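PDB 3N6Y: immunoglobulin-like protein from Pseudomonas aeruginosa, which is of unknown function but adopts an immunoglobulin-like beta-sandwich fold of the early-set type. Local coordinates for residues M103-E106 and H111-V114; Y105-P110 and G116-M121; F52-Q57 and L128-S133. All coordinates share one frame; numbering follows the deposited sequence. Where two conformers were deposited one is given.

Contact 1 of 3, residues M103-E106 and H111-V114; sequences MAYE and HEVV
Tyr-105 holds CG opposite its backbone N (chi1 -167°), which sends the hydroxyl end of the ring toward Glu-112, while Glu-112 turns CG to the side away from its own carbonyl carbon (chi1 -63°) and then runs extended. The two torsions set a phenol beside a carboxylate at the turn by which an immunoglobulin-like beta sandwich passes from strand 101-106 to strand 116-124 of the facing sheet. Here the connection is held by an acidic side chain, Glu-112 of the 3-10 segment. Its methylene arm approaches the phenol at the ring edge, near the ring plane, with CG 3.5 Å from Tyr-105 OH; ring and carboxylate planes stand 56° apart. OE1 accepts the backbone N-H groups of Thr-108 and Glu-109 and so holds the intervening loop, which probably favours the charged carboxylate. The same OE1 comes within 3.4 Å of Glu-106 O, a meeting of two acceptors and no bond. Hydroxyl and acid are joined indirectly, at the surface of the domain: a single water lies 2.7 Å from Tyr-105 OH and donates a hydrogen bond to Glu-112 OE2 at 2.8 Å.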
loop_
_atom_site.group_PDB
_atom_site.type_symbol
_atom_site.label_atom_id
_atom_site.label_comp_id
_atom_site.label_asym_id
_atom_site.label_seq_id
_atom_site.Cartn_x
_atom_site.Cartn_y
_atom_site.Cartn_z
HETATM N N MSE A 103 2.394 -1.885 -1.643
HETATM C CA MSE A 103 1.066 -1.322 -1.369
HETATM C C MSE A 103 1.182 0.186 -1.569
HETATM O O MSE A 103 1.769 0.893 -0.747
HETATM C CB MSE A 103 0.564 -1.628 0.043
HETATM C CG MSE A 103 -0.791 -1.023 0.261
HETATM SE SE MSE A 103 -1.414 -1.463 2.066
HETATM C CE MSE A 103 -3.082 -0.437 1.925
ATOM N N ALA A 104 0.616 0.659 -2.670
ATOM C CA ALA A 104 0.712 2.068 -3.039
ATOM C C ALA A 104 -0.618 2.655 -3.474
ATOM O O ALA A 104 -1.544 1.914 -3.938
ATOM C CB ALA A 104 1.776 2.284 -4.102
ATOM N N TYR A 105 -0.671 3.977 -3.404
ATOM C CA TYR A 105 -1.798 4.769 -3.827
ATOM C C TYR A 105 -1.273 5.942 -4.629
ATOM O O TYR A 105 -0.300 6.563 -4.187
ATOM C CB TYR A 105 -2.617 5.270 -2.639
ATOM C CG TYR A 105 -3.967 5.829 -3.028
ATOM C CD1 TYR A 105 -4.115 7.169 -3.334
ATOM C CD2 TYR A 105 -5.094 4.997 -3.117
ATOM C CE1 TYR A 105 -5.367 7.689 -3.705
ATOM C CE2 TYR A 105 -6.374 5.512 -3.490
ATOM C CZ TYR A 105 -6.475 6.865 -3.761
ATOM O OH TYR A 105 -7.673 7.397 -4.113
ATOM N N GLU A 106 -1.914 6.212 -5.778
ATOM C CA GLU A 106 -1.550 7.351 -6.614
ATOM C C GLU A 106 -2.747 8.289 -6.839
ATOM O O GLU A 106 -3.874 7.846 -7.124
ATOM C CB GLU A 106 -0.925 6.899 -7.953
ATOM C CG GLU A 106 -0.200 8.030 -8.685
ATOM C CD GLU A 106 0.672 7.585 -9.860
ATOM O OE1 GLU A 106 1.260 6.479 -9.812
ATOM O OE2 GLU A 106 0.812 8.370 -10.834
ATOM N N HIS A 111 -10.345 14.249 -7.549
ATOM C CA HIS A 111 -11.115 13.903 -6.352
ATOM C C HIS A 111 -10.332 12.981 -5.400
ATOM O O HIS A 111 -10.748 12.771 -4.249
ATOM C CB HIS A 111 -12.452 13.248 -6.735
ATOM C CG HIS A 111 -12.306 11.986 -7.516
ATOM N ND1 HIS A 111 -12.333 11.959 -8.895
ATOM C CD2 HIS A 111 -12.147 10.708 -7.105
ATOM C CE1 HIS A 111 -12.193 10.702 -9.298
ATOM N NE2 HIS A 111 -12.103 9.916 -8.233
ATOM N N GLU A 112 -9.269 12.358 -5.896
ATOM C CA GLU A 112 -8.453 11.487 -5.064
ATOM C C GLU A 112 -7.461 12.253 -4.172
ATOM O O GLU A 112 -6.961 11.719 -3.150
ATOM C CB GLU A 112 -7.719 10.459 -5.934
ATOM C CG GLU A 112 -8.627 9.530 -6.655
ATOM C CD GLU A 112 -7.911 8.597 -7.574
ATOM O OE1 GLU A 112 -6.887 8.982 -8.142
ATOM O OE2 GLU A 112 -8.418 7.475 -7.746
ATOM N N VAL A 113 -7.205 13.540 -4.519
ATOM C CA VAL A 113 -6.289 14.382 -3.756
ATOM C C VAL A 113 -7.032 14.932 -2.564
ATOM O O VAL A 113 -7.633 16.000 -2.650
ATOM C CB VAL A 113 -5.732 15.557 -4.630
ATOM C CG1 VAL A 113 -4.734 16.440 -3.802
ATOM C CG2 VAL A 113 -5.115 15.039 -5.965
ATOM N N VAL A 114 -6.992 14.186 -1.455
ATOM C CA VAL A 114 -7.709 14.566 -0.255
ATOM C C VAL A 114 -6.737 14.717 0.898
ATOM O O VAL A 114 -6.028 13.766 1.294
ATOM C CB VAL A 114 -8.779 13.521 0.113
ATOM C CG1 VAL A 114 -9.534 13.940 1.396
ATOM C CG2 VAL A 114 -9.731 13.313 -1.052
HETATM O O HOH W 1 -9.353 5.831 -5.617
#

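Contact 2 of 3, residues Y105-P110 and G116-M121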
loop_
_atom_site.group_PDB
_atom_site.type_symbol
_atom_site.label_atom_id
_atom_site.label_comp_id
_atom_site.label_asym_id
_atom_site.label_seq_id
_atom_site.Cartn_x
_atom_site.Cartn_y
_atom_site.Cartn_z
ATOM N N TYR A 105 -0.671 3.977 -3.404
ATOM C CA TYR A 105 -1.798 4.769 -3.827
ATOM C C TYR A 105 -1.273 5.942 -4.629
ATOM O O TYR A 105 -0.300 6.563 -4.187
ATOM C CB TYR A 105 -2.617 5.270 -2.639
ATOM C CG TYR A 105 -3.967 5.829 -3.028
ATOM C CD1 TYR A 105 -4.115 7.169 -3.334
ATOM C CD2 TYR A 105 -5.094 4.997 -3.117
ATOM C CE1 TYR A 105 -5.367 7.689 -3.705
ATOM C CE2 TYR A 105 -6.374 5.512 -3.490
ATOM C CZ TYR A 105 -6.475 6.865 -3.761
ATOM O OH TYR A 105 -7.673 7.397 -4.113
ATOM N N GLU A 106 -1.914 6.212 -5.778
ATOM C CA GLU A 106 -1.550 7.351 -6.614
ATOM C C GLU A 106 -2.747 8.289 -6.839
ATOM O O GLU A 106 -3.874 7.846 -7.124
ATOM C CB GLU A 106 -0.925 6.899 -7.953
ATOM C CG GLU A 106 -0.200 8.030 -8.685
ATOM C CD GLU A 106 0.672 7.585 -9.860
ATOM O OE1 GLU A 106 1.260 6.479 -9.812
ATOM O OE2 GLU A 106 0.812 8.370 -10.834
ATOM N N PHE A 107 -2.489 9.589 -6.731
ATOM C CA PHE A 107 -3.509 10.591 -6.977
ATOM C C PHE A 107 -3.592 10.754 -8.508
ATOM O O PHE A 107 -2.818 11.509 -9.109
ATOM C CB PHE A 107 -3.147 11.933 -6.341
ATOM C CG PHE A 107 -3.045 11.918 -4.817
ATOM C CD1 PHE A 107 -3.922 11.168 -4.041
ATOM C CD2 PHE A 107 -2.108 12.694 -4.172
ATOM C CE1 PHE A 107 -3.820 11.156 -2.663
ATOM C CE2 PHE A 107 -2.003 12.724 -2.773
ATOM C CZ PHE A 107 -2.879 11.938 -2.010
ATOM N N THR A 108 -4.475 10.001 -9.155
ATOM C CA THR A 108 -4.598 10.019 -10.593
ATOM C C THR A 108 -5.658 11.004 -11.110
ATOM O O THR A 108 -5.557 11.487 -12.255
ATOM C CB THR A 108 -4.891 8.596 -11.068
ATOM O OG1 THR A 108 -3.914 7.709 -10.496
ATOM C CG2 THR A 108 -4.867 8.475 -12.560
ATOM N N GLU A 109 -6.670 11.266 -10.274
ATOM C CA GLU A 109 -7.783 12.135 -10.620
ATOM C C GLU A 109 -7.987 13.153 -9.507
ATOM O O GLU A 109 -7.671 12.877 -8.363
ATOM C CB GLU A 109 -9.039 11.313 -10.780
ATOM C CG GLU A 109 -8.964 10.289 -11.916
ATOM C CD GLU A 109 -10.270 9.573 -12.096
ATOM O OE1 GLU A 109 -11.257 10.266 -12.408
ATOM O OE2 GLU A 109 -10.300 8.334 -11.881
ATOM N N PRO A 110 -8.527 14.338 -9.836
ATOM C CA PRO A 110 -8.557 15.375 -8.799
ATOM C C PRO A 110 -9.259 15.011 -7.480
ATOM O O PRO A 110 -8.775 15.414 -6.420
ATOM C CB PRO A 110 -9.274 16.531 -9.491
ATOM C CG PRO A 110 -8.937 16.369 -10.922
ATOM C CD PRO A 110 -8.873 14.873 -11.166
ATOM N N GLY A 116 -5.215 15.135 4.564
ATOM C CA GLY A 116 -5.444 14.510 5.863
ATOM C C GLY A 116 -4.640 13.224 6.014
ATOM O O GLY A 116 -3.689 12.967 5.264
ATOM N N GLU A 117 -5.037 12.393 6.965
ATOM C CA GLU A 117 -4.306 11.153 7.261
ATOM C C GLU A 117 -4.824 9.980 6.414
ATOM O O GLU A 117 -6.036 9.698 6.394
ATOM C CB GLU A 117 -4.403 10.804 8.756
ATOM C CG GLU A 117 -3.860 9.403 9.080
ATOM C CD GLU A 117 -3.511 9.190 10.542
ATOM O OE1 GLU A 117 -3.606 10.160 11.343
ATOM O OE2 GLU A 117 -3.110 8.060 10.897
ATOM N N TRP A 118 -3.896 9.280 5.740
ATOM C CA TRP A 118 -4.136 8.069 5.007
ATOM C C TRP A 118 -3.300 6.997 5.715
ATOM O O TRP A 118 -2.072 7.159 5.934
ATOM C CB TRP A 118 -3.633 8.205 3.582
ATOM C CG TRP A 118 -4.392 9.166 2.738
ATOM C CD1 TRP A 118 -4.508 10.525 2.903
ATOM C CD2 TRP A 118 -5.072 8.843 1.551
ATOM N NE1 TRP A 118 -5.248 11.040 1.856
ATOM C CE2 TRP A 118 -5.607 10.029 1.021
ATOM C CE3 TRP A 118 -5.290 7.654 0.887
ATOM C CZ2 TRP A 118 -6.364 10.044 -0.146
ATOM C CZ3 TRP A 118 -6.060 7.645 -0.281
ATOM C CH2 TRP A 118 -6.567 8.847 -0.784
ATOM N N ARG A 119 -3.981 5.958 6.143
ATOM C CA ARG A 119 -3.361 4.860 6.849
ATOM C C ARG A 119 -3.448 3.642 5.934
ATOM O O ARG A 119 -4.540 3.193 5.597
ATOM C CB ARG A 119 -4.062 4.656 8.219
ATOM C CG ARG A 119 -3.610 3.408 9.001
ATOM C CD ARG A 119 -4.319 3.276 10.357
ATOM N NE ARG A 119 -3.657 2.383 11.304
ATOM C CZ ARG A 119 -4.137 2.077 12.516
ATOM N NH1 ARG A 119 -5.301 2.574 12.945
ATOM N NH2 ARG A 119 -3.427 1.291 13.334
ATOM N N LEU A 120 -2.292 3.111 5.523
ATOM C CA LEU A 120 -2.177 1.973 4.609
ATOM C C LEU A 120 -1.717 0.774 5.409
ATOM O O LEU A 120 -0.711 0.848 6.144
ATOM C CB LEU A 120 -1.132 2.294 3.527
ATOM C CG LEU A 120 -1.679 3.051 2.291
ATOM C CD1 LEU A 120 -2.421 4.339 2.655
ATOM C CD2 LEU A 120 -0.545 3.384 1.355
HETATM N N MSE A 121 -2.493 -0.278 5.362
HETATM C CA MSE A 121 -2.304 -1.463 6.193
HETATM C C MSE A 121 -2.354 -2.686 5.324
HETATM O O MSE A 121 -3.319 -2.882 4.581
HETATM C CB MSE A 121 -3.401 -1.512 7.288
HETATM C CG MSE A 121 -3.467 -0.258 8.120
HETATM SE SE MSE A 121 -4.991 -0.358 9.357
HETATM C CE MSE A 121 -4.028 -1.217 10.852
#
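Trp-118 drives the outer rim of its indole against Tyr-105, and the packing here is close. Its CZ3 lies over the centre of the phenol ring, 3.4 Å above the plane, and the neighbouring CH2 reaches Tyr-105 CE1 at 3.4 Å. With the planes at 49° the pair is neither a parallel stack nor edge-to-face; the six-membered ring of the indole leans over the phenol with the CZ3-CH2 side leading. Phe-107 meets the same indole differently. It points its edge at the indole face, offset toward the rim, in an edge-to-face arrangement with planes at 63° and centroids 5.7 Å apart. Its CE1 is 3.7 Å from Trp-118 CZ2, a lighter touch than that of the phenol.

The three residues form an aromatic cluster between the two layers of the immunoglobulin-like sandwich, near the end where strand 101-106 hands over to strand 116-124. Trp-118 takes CG opposite its carbonyl carbon (chi1 -68°), which carries the indole across toward the other sheet; NE1 donates to Val-114 O, a bond that limits rotation of the ring. Contact thins on both flanks. Farther into the sandwich Leu-120 also points across, yet its CD2 stops 4.8 Å from Tyr-105 N; Phe-52, beside Tyr-105 in the same sheet, touches both. At the outer end the chain leaves for solvent: the exposed Thr-108 side chain makes a weak hydrogen bond, OG1 to Glu-106 O at 3.4 Å, while its backbone N is held by Glu-112 OE1.

Contact 3 of 3, residues F52-Q57 and L128-S133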
loop_
_atom_site.group_PDB
_atom_site.type_symbol
_atom_site.label_atom_id
_atom_site.label_comp_id
_atom_site.label_asym_id
_atom_site.label_seq_id
_atom_site.Cartn_x
_atom_site.Cartn_y
_atom_site.Cartn_z
ATOM N N PHE A 52 2.370 7.156 -3.340
ATOM C CA PHE A 52 2.977 6.896 -2.066
ATOM C C PHE A 52 2.550 5.547 -1.488
ATOM O O PHE A 52 1.555 4.965 -1.918
ATOM C CB PHE A 52 2.655 7.995 -1.028
ATOM C CG PHE A 52 1.174 8.101 -0.692
ATOM C CD1 PHE A 52 0.279 8.752 -1.532
ATOM C CD2 PHE A 52 0.668 7.491 0.457
ATOM C CE1 PHE A 52 -1.056 8.816 -1.233
ATOM C CE2 PHE A 52 -0.680 7.578 0.778
ATOM C CZ PHE A 52 -1.544 8.228 -0.074
ATOM N N GLY A 53 3.322 5.056 -0.547
ATOM C CA GLY A 53 3.006 3.818 0.125
ATOM C C GLY A 53 4.227 3.104 0.641
ATOM O O GLY A 53 5.187 3.752 1.090
HETATM N N MSE A 54 4.171 1.786 0.600
HETATM C CA MSE A 54 5.129 0.860 1.176
HETATM C C MSE A 54 5.648 -0.159 0.133
HETATM O O MSE A 54 4.882 -0.585 -0.764
HETATM C CB MSE A 54 4.475 0.120 2.375
HETATM C CG MSE A 54 4.324 0.970 3.635
HETATM SE SE MSE A 54 3.535 -0.123 5.028
HETATM C CE MSE A 54 1.833 -0.438 4.214
ATOM N N ARG A 55 6.903 -0.597 0.306
ATOM C CA ARG A 55 7.480 -1.690 -0.449
ATOM C C ARG A 55 8.192 -2.546 0.596
ATOM O O ARG A 55 8.874 -2.039 1.494
ATOM C CB ARG A 55 8.426 -1.221 -1.547
ATOM C CG ARG A 55 8.979 -2.372 -2.376
ATOM C CD ARG A 55 9.584 -1.884 -3.672
ATOM N NE ARG A 55 10.704 -0.980 -3.377
ATOM C CZ ARG A 55 11.103 0.002 -4.177
ATOM N NH1 ARG A 55 10.508 0.234 -5.334
ATOM N NH2 ARG A 55 12.099 0.781 -3.799
ATOM N N TYR A 56 8.019 -3.845 0.502
ATOM C CA TYR A 56 8.458 -4.777 1.536
ATOM C C TYR A 56 8.777 -6.143 0.915
ATOM O O TYR A 56 8.419 -6.430 -0.247
ATOM C CB TYR A 56 7.398 -4.916 2.661
ATOM C CG TYR A 56 5.968 -4.887 2.170
ATOM C CD1 TYR A 56 5.292 -3.688 2.032
ATOM C CD2 TYR A 56 5.306 -6.056 1.796
ATOM C CE1 TYR A 56 4.013 -3.647 1.562
ATOM C CE2 TYR A 56 4.026 -6.020 1.345
ATOM C CZ TYR A 56 3.383 -4.802 1.204
ATOM O OH TYR A 56 2.108 -4.714 0.717
ATOM N N GLN A 57 9.454 -6.975 1.683
ATOM C CA GLN A 57 9.778 -8.347 1.286
ATOM C C GLN A 57 9.097 -9.312 2.249
ATOM O O GLN A 57 9.062 -9.061 3.482
ATOM C CB GLN A 57 11.285 -8.584 1.309
ATOM C CG GLN A 57 12.086 -7.635 0.455
ATOM C CD GLN A 57 13.571 -7.790 0.705
ATOM O OE1 GLN A 57 14.152 -8.791 0.329
ATOM N NE2 GLN A 57 14.170 -6.823 1.403
ATOM N N LEU A 128 -1.907 -8.327 10.757
ATOM C CA LEU A 128 -1.253 -7.177 10.157
ATOM C C LEU A 128 0.214 -7.466 9.918
ATOM O O LEU A 128 0.937 -7.812 10.866
ATOM C CB LEU A 128 -1.345 -6.007 11.136
ATOM C CG LEU A 128 -0.766 -4.685 10.642
ATOM C CD1 LEU A 128 -1.473 -4.192 9.389
ATOM C CD2 LEU A 128 -0.835 -3.686 11.812
ATOM N N LEU A 129 0.669 -7.319 8.674
ATOM C CA LEU A 129 2.066 -7.516 8.333
ATOM C C LEU A 129 2.855 -6.177 8.427
ATOM O O LEU A 129 4.013 -6.137 8.899
ATOM C CB LEU A 129 2.156 -8.087 6.927
ATOM C CG LEU A 129 1.672 -9.530 6.853
ATOM C CD1 LEU A 129 1.552 -9.995 5.421
ATOM C CD2 LEU A 129 2.643 -10.459 7.673
ATOM N N ALA A 130 2.253 -5.098 7.928
ATOM C CA ALA A 130 2.912 -3.793 7.873
ATOM C C ALA A 130 1.897 -2.666 7.811
ATOM O O ALA A 130 0.819 -2.856 7.250
ATOM C CB ALA A 130 3.867 -3.723 6.693
ATOM N N GLU A 131 2.269 -1.516 8.343
ATOM C CA GLU A 131 1.393 -0.334 8.248
ATOM C C GLU A 131 2.185 0.936 8.250
ATOM O O GLU A 131 3.272 0.990 8.867
ATOM C CB GLU A 131 0.352 -0.316 9.387
ATOM C CG GLU A 131 0.827 0.140 10.740
ATOM C CD GLU A 131 -0.350 0.291 11.694
ATOM O OE1 GLU A 131 -1.335 0.976 11.303
ATOM O OE2 GLU A 131 -0.272 -0.238 12.815
ATOM N N LYS A 132 1.632 1.963 7.606
ATOM C CA LYS A 132 2.159 3.294 7.691
ATOM C C LYS A 132 1.063 4.318 7.525
ATOM O O LYS A 132 0.158 4.130 6.670
ATOM C CB LYS A 132 3.227 3.550 6.614
ATOM C CG LYS A 132 4.318 4.505 7.081
ATOM C CD LYS A 132 5.290 3.831 8.097
ATOM C CE LYS A 132 6.262 4.780 8.633
ATOM N NZ LYS A 132 7.064 4.266 9.778
ATOM N N SER A 133 1.202 5.387 8.339
ATOM C CA SER A 133 0.289 6.549 8.316
ATOM C C SER A 133 0.973 7.689 7.583
ATOM O O SER A 133 2.090 8.079 7.983
ATOM C CB SER A 133 -0.116 6.965 9.733
ATOM O OG SER A 133 -0.977 5.973 10.270
#
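Met-54, a selenomethionine, reaches from strand 52-56 to strand 128-133 and makes nearly all of the contact between them. The sheets of a beta sandwich pack through apolar side chains between the layers, and Met-54 is an instance that can be followed atom by atom. CB points toward the opposing strand and lies at the edge of the Tyr-56 ring, in its plane, so the neighbour two residues on flanks the base of the chain. With chi1 at -74°, CG comes alongside Lys-132 and is 4.1 Å from Lys-132 CB. SE is the centre of the contact: it rests on the peptide link between Glu-131 and Lys-132, 3.7 Å from Glu-131 C and 3.8 Å from Lys-132 N, while Ala-130 CB and Lys-132 CB are each 4.0 Å from SE. The Met-54 chain then bends at chi3 (-65°), turning CE across the strand, toward Leu-120 on strand 116-124, with Ala-130 O still 4.0 Å from CE. Lys-132 contributes the base of its side chain and then bends away, its ammonium end making a cation-pi contact with Tyr-14. Glu-131 turns its side chain from the interface, toward a salt bridge with Arg-119.

The strand axes pass 7.7 Å apart and run nearly antiparallel, at 154°. Strand 51-59 pairs with strand 101-106 in one sheet, whereas strand 127-136 lies between strands 43-44 and 116-124 in the other, with a classic beta bulge at Leu-129 and Ala-130 opposite Val-122.

From the N terminus, the chain first lays down residues 52-57, which wait some seventy residues, including strand 101-106 and most of the six-stranded sheet, for 128-133; contact 3 thus closes the longest loop and joins the two layers near the middle of the domain. Contacts 1 and 2 fall within that span. Both start from strand 101-106 and share Tyr-105 and Glu-106, but their segments interleave: 111-114 folds back first, then 116-121 crosses into the facing sheet. Contact 1 therefore shapes the connection and contact 2 packs the core beneath it. Backbone pairing of Tyr-105 with Phe-52 and the Arg-119 to Glu-131 salt bridge link this end to contact 3.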